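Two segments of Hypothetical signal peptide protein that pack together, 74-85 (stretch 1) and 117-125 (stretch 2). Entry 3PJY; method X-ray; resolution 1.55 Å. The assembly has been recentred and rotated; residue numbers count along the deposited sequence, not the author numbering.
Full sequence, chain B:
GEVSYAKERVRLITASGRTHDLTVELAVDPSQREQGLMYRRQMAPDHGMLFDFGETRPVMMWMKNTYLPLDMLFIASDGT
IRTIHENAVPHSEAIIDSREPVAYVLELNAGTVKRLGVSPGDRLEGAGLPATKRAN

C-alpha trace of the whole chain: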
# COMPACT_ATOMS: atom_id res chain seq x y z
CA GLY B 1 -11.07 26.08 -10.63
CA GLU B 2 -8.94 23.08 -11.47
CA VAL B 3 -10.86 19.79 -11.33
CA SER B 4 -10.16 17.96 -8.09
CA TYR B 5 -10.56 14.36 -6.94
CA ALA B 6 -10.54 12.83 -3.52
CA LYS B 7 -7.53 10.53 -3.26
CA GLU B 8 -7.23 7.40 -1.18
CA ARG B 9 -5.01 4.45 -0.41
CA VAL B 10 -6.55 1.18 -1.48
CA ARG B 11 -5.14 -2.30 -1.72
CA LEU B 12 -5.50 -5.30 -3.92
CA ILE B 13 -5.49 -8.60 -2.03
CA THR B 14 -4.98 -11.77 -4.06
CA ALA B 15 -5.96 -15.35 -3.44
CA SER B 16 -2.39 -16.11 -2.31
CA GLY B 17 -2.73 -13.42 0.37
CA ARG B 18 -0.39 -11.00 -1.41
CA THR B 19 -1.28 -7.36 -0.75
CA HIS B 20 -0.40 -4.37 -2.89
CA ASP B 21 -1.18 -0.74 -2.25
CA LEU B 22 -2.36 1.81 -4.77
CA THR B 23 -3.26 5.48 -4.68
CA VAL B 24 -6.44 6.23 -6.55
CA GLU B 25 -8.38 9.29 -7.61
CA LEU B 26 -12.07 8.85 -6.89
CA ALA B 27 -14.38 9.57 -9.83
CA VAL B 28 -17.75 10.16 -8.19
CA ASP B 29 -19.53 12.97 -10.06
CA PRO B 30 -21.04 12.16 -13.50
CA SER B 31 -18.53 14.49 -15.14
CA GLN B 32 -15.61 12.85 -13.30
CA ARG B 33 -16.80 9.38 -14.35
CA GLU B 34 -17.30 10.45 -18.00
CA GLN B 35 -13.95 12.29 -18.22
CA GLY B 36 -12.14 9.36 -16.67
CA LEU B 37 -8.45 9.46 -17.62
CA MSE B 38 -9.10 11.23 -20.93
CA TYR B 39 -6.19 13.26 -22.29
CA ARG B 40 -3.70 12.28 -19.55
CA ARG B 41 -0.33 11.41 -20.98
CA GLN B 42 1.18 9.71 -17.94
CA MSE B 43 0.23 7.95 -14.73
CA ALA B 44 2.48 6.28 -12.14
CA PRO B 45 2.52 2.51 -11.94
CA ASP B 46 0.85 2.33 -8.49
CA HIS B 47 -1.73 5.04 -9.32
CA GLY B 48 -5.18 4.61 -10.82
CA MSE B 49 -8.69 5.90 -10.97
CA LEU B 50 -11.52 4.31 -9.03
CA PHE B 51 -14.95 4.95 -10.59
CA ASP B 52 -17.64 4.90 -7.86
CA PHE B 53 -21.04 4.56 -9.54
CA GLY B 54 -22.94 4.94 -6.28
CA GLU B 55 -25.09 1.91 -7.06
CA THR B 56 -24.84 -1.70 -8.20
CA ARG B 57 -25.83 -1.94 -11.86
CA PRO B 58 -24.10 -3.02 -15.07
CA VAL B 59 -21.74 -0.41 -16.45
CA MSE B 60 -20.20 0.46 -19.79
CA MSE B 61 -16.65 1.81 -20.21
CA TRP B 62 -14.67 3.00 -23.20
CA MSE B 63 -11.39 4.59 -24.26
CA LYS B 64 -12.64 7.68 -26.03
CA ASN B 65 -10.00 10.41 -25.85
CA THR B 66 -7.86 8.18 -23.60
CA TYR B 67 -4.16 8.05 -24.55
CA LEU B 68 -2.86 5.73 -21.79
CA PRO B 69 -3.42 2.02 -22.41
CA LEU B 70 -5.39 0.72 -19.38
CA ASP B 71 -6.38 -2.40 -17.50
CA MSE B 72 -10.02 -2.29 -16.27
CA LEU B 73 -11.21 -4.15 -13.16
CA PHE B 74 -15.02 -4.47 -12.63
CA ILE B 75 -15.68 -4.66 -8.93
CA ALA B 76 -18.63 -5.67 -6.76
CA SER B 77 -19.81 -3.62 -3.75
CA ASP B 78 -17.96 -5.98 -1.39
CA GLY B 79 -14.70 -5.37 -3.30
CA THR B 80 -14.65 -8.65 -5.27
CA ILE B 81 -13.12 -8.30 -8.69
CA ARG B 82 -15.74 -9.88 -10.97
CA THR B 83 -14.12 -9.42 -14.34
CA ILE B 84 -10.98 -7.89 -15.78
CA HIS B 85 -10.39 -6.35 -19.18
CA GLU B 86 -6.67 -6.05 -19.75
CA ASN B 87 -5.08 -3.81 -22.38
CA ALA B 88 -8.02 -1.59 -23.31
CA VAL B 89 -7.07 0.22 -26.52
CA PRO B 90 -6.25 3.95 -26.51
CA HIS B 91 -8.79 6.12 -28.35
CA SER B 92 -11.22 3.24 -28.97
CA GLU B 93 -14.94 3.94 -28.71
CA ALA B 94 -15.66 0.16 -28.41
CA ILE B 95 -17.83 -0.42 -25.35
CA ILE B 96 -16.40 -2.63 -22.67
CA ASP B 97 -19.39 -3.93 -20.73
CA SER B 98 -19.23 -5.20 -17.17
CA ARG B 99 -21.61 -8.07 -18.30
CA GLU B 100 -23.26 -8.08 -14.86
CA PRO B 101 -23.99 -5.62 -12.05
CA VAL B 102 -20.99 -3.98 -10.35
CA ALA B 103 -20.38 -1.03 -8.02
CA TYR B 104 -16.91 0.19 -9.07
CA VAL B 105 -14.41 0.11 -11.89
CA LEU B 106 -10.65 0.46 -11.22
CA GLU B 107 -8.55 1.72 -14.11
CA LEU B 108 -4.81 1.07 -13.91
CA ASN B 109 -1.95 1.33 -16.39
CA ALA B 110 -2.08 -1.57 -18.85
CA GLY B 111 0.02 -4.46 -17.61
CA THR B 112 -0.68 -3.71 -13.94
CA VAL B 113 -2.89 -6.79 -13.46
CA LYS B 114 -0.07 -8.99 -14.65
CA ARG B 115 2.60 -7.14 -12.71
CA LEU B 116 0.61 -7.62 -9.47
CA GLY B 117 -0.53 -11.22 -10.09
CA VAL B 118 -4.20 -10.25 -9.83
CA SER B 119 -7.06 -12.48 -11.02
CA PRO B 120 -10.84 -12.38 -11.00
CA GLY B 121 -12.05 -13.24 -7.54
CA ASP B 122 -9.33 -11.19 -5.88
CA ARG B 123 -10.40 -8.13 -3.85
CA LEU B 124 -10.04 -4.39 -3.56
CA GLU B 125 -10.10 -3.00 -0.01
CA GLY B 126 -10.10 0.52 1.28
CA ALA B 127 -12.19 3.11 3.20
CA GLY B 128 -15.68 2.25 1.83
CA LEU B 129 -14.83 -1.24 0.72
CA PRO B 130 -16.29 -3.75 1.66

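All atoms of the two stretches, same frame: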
# COMPACT_ATOMS: atom_id res chain seq x y z
N PHE B 74 -13.59 -4.66 -12.96
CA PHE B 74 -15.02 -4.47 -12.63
C PHE B 74 -15.28 -5.10 -11.29
O PHE B 74 -15.03 -6.29 -11.13
CB PHE B 74 -15.83 -5.12 -13.73
CG PHE B 74 -15.70 -4.41 -15.06
CD1 PHE B 74 -16.55 -3.35 -15.37
CD2 PHE B 74 -14.79 -4.79 -15.98
CE1 PHE B 74 -16.45 -2.70 -16.57
CE2 PHE B 74 -14.67 -4.11 -17.19
CZ PHE B 74 -15.51 -3.05 -17.46
N ILE B 75 -15.74 -4.32 -10.33
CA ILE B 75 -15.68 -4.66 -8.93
C ILE B 75 -17.03 -4.59 -8.25
O ILE B 75 -17.75 -3.59 -8.39
CB ILE B 75 -14.64 -3.76 -8.19
CG1 ILE B 75 -13.22 -3.98 -8.81
CG2 ILE B 75 -14.62 -4.02 -6.69
CD1 ILE B 75 -12.20 -2.93 -8.33
N ALA B 76 -17.35 -5.62 -7.49
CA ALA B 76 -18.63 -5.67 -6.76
C ALA B 76 -18.61 -4.74 -5.55
O ALA B 76 -17.56 -4.29 -5.12
CB ALA B 76 -18.91 -7.11 -6.35
N SER B 77 -19.78 -4.49 -4.93
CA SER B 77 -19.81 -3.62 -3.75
C SER B 77 -18.97 -4.10 -2.56
O SER B 77 -18.53 -3.28 -1.74
CB SER B 77 -21.27 -3.38 -3.26
OG SER B 77 -21.86 -4.61 -3.01
N ASP B 78 -18.76 -5.41 -2.47
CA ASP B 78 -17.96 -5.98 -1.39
C ASP B 78 -16.45 -6.00 -1.73
O ASP B 78 -15.63 -6.52 -0.95
CB ASP B 78 -18.45 -7.37 -1.01
CG ASP B 78 -18.21 -8.42 -2.08
OD1 ASP B 78 -17.64 -8.15 -3.16
OD2 ASP B 78 -18.60 -9.59 -1.84
N GLY B 79 -16.11 -5.44 -2.88
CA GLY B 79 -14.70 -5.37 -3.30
C GLY B 79 -14.22 -6.53 -4.16
O GLY B 79 -13.07 -6.48 -4.68
N THR B 80 -15.06 -7.55 -4.41
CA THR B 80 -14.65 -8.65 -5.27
C THR B 80 -14.48 -8.21 -6.71
O THR B 80 -15.38 -7.55 -7.30
CB THR B 80 -15.65 -9.83 -5.21
OG1 THR B 80 -15.79 -10.27 -3.86
CG2 THR B 80 -15.14 -10.99 -5.99
N ILE B 81 -13.34 -8.54 -7.29
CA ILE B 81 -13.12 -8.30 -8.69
C ILE B 81 -13.85 -9.38 -9.48
O ILE B 81 -13.50 -10.56 -9.43
CB ILE B 81 -11.62 -8.30 -9.01
CG1 ILE B 81 -10.90 -7.21 -8.24
CG2 ILE B 81 -11.41 -8.16 -10.50
CD1 ILE B 81 -9.38 -7.48 -8.06
N ARG B 82 -14.87 -8.96 -10.22
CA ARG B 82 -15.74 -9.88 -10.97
C ARG B 82 -15.15 -10.22 -12.31
O ARG B 82 -15.11 -11.41 -12.66
CB ARG B 82 -17.14 -9.29 -11.16
CG ARG B 82 -17.83 -8.97 -9.86
CD ARG B 82 -18.20 -10.21 -9.09
NE ARG B 82 -18.96 -11.13 -9.92
CZ ARG B 82 -19.17 -12.42 -9.63
NH1 ARG B 82 -18.71 -12.96 -8.51
NH2 ARG B 82 -19.88 -13.16 -10.48
N THR B 83 -14.74 -9.21 -13.06
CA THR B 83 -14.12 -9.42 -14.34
C THR B 83 -13.02 -8.37 -14.55
O THR B 83 -13.02 -7.30 -13.92
CB THR B 83 -15.10 -9.35 -15.51
OG1 THR B 83 -15.69 -8.08 -15.56
CG2 THR B 83 -16.24 -10.36 -15.34
N ILE B 84 -12.13 -8.72 -15.47
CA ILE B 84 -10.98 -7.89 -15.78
C ILE B 84 -10.84 -7.80 -17.27
O ILE B 84 -10.87 -8.85 -17.96
CB ILE B 84 -9.68 -8.44 -15.19
CG1 ILE B 84 -9.78 -8.55 -13.68
CG2 ILE B 84 -8.51 -7.55 -15.60
CD1 ILE B 84 -8.52 -9.13 -12.97
N HIS B 85 -10.71 -6.57 -17.78
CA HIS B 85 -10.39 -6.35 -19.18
C HIS B 85 -9.02 -5.73 -19.26
O HIS B 85 -8.86 -4.53 -19.02
CB HIS B 85 -11.42 -5.43 -19.85
CG HIS B 85 -11.22 -5.29 -21.32
ND1 HIS B 85 -11.99 -6.00 -22.23
CD2 HIS B 85 -10.32 -4.60 -22.05
CE1 HIS B 85 -11.58 -5.72 -23.46
NE2 HIS B 85 -10.56 -4.90 -23.38
N GLY B 117 -0.03 -9.85 -10.23
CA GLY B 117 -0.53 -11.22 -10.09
C GLY B 117 -1.98 -11.28 -9.62
O GLY B 117 -2.35 -12.10 -8.77
N VAL B 118 -2.78 -10.36 -10.15
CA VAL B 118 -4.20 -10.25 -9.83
C VAL B 118 -5.06 -11.04 -10.79
O VAL B 118 -4.74 -11.16 -11.96
CB VAL B 118 -4.57 -8.75 -9.81
CG1 VAL B 118 -6.12 -8.55 -9.68
CG2 VAL B 118 -3.87 -8.09 -8.67
N SER B 119 -6.13 -11.65 -10.26
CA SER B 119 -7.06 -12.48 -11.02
C SER B 119 -8.48 -12.13 -10.62
O SER B 119 -8.71 -11.65 -9.55
CB SER B 119 -6.89 -13.98 -10.67
OG SER B 119 -5.54 -14.42 -10.67
N PRO B 120 -9.47 -12.44 -11.46
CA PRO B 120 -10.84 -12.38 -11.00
C PRO B 120 -11.03 -13.19 -9.74
O PRO B 120 -10.45 -14.29 -9.59
CB PRO B 120 -11.62 -12.97 -12.18
CG PRO B 120 -10.75 -12.75 -13.33
CD PRO B 120 -9.36 -13.01 -12.81
N GLY B 121 -11.82 -12.65 -8.82
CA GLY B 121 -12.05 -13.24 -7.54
C GLY B 121 -11.17 -12.66 -6.45
O GLY B 121 -11.48 -12.83 -5.25
N ASP B 122 -10.10 -11.97 -6.84
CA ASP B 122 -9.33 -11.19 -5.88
C ASP B 122 -10.14 -9.97 -5.40
O ASP B 122 -11.28 -9.78 -5.84
CB ASP B 122 -7.99 -10.79 -6.50
CG ASP B 122 -7.07 -12.01 -6.78
OD1 ASP B 122 -7.31 -13.12 -6.22
OD2 ASP B 122 -6.05 -11.81 -7.51
N ARG B 123 -9.63 -9.20 -4.45
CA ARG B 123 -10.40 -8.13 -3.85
C ARG B 123 -9.68 -6.80 -3.73
O ARG B 123 -8.47 -6.76 -3.59
CB ARG B 123 -10.99 -8.53 -2.52
CG ARG B 123 -10.10 -8.76 -1.40
CD ARG B 123 -10.95 -9.50 -0.31
NE ARG B 123 -10.24 -9.64 0.97
CZ ARG B 123 -9.46 -10.65 1.33
NH1 ARG B 123 -9.21 -11.68 0.51
NH2 ARG B 123 -8.88 -10.63 2.53
N LEU B 124 -10.46 -5.74 -3.88
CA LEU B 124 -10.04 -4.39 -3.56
C LEU B 124 -10.59 -4.01 -2.20
O LEU B 124 -11.76 -4.27 -1.86
CB LEU B 124 -10.53 -3.41 -4.64
CG LEU B 124 -10.00 -1.96 -4.48
CD1 LEU B 124 -8.53 -1.92 -4.82
CD2 LEU B 124 -10.80 -1.06 -5.48
N GLU B 125 -9.74 -3.43 -1.36
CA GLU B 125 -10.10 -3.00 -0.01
C GLU B 125 -9.66 -1.58 0.17
O GLU B 125 -8.64 -1.12 -0.37
CB GLU B 125 -9.43 -3.84 1.10
O HOH W 1 -12.87 -6.07 -0.10

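Ile81 is covered more than any other residue in this contact, losing 80 Å² to the second stretch, and it serves both the backbone and the side-chain parts of the interface. Its amide is a donor to the other chain segment: Ile81 N lies 2.8 Å from Asp122 O, with an N-H...O angle of 177°, essentially linear. Its carbonyl is an acceptor, Gly121 N standing 2.8 Å from Ile81 O at 164°. A third bond, Leu124 N to Gly79 O, 2.8 Å and 167°, completes the set. Thr80 and Arg123 form a single beta bridge, their CA atoms 4.5 Å apart, so the pairing is short rather than an extended ladder.

With CA-to-CB directed toward stretch 2 and chi1 and chi2 in m and t, Ile81 places CD1 3.8 Å from Val118 CG1 and 3.9 Å from Asp122 CB. The branched apolar chain thus fills space beside the backbone it also binds. Asp122 is buried but not left unpaired: its OD2 accepts from Ser119 N at 2.8 Å, across the type II turn from Ser119 to Asp122, and OD1 is bonded elsewhere in the structure. Gly121 occupies the third position of that turn at phi 97°, where a CB would be jammed against the preceding carbonyl oxygen; glycine suits the place on backbone grounds alone.

Leu124, buried and covered by 63 Å², extends the apolar contact toward the start of stretch 1. Its CD2 is 3.7 Å from Ile75 CD1, both residues pointing CA-to-CB toward the opposing stretch. Near it, Gly79 closes the type I turn begun at Ala76. An ideal CB there would lie 2.3 Å from Leu124 O, a clash, and phi 92° separately calls for glycine. Its absence lets Gly79 CA approach Leu124 O to 3.5 Å in a CA-H...O contact. A water adds a bridge, donating to Asp78 O at 2.9 Å and to Leu124 O at 2.8 Å. The turn is braced internally by Asp78 OD1, which accepts from both Thr80 N and Thr80 OG1, each at 2.9 Å.

At the other end, Ile84 and Pro120 each lose 52 Å². Ile84, also directed toward stretch 2, sets CD1 4.0 Å from Pro120 CD and 4.1 Å from Val118 CG1. Pro120 is exposed overall, yet its ring gives the isoleucine an apolar surface, and Pro120 CA makes a CA-H...O contact of 3.6 Å with Ile81 O. Altogether 490 Å² is buried, summed over both sides.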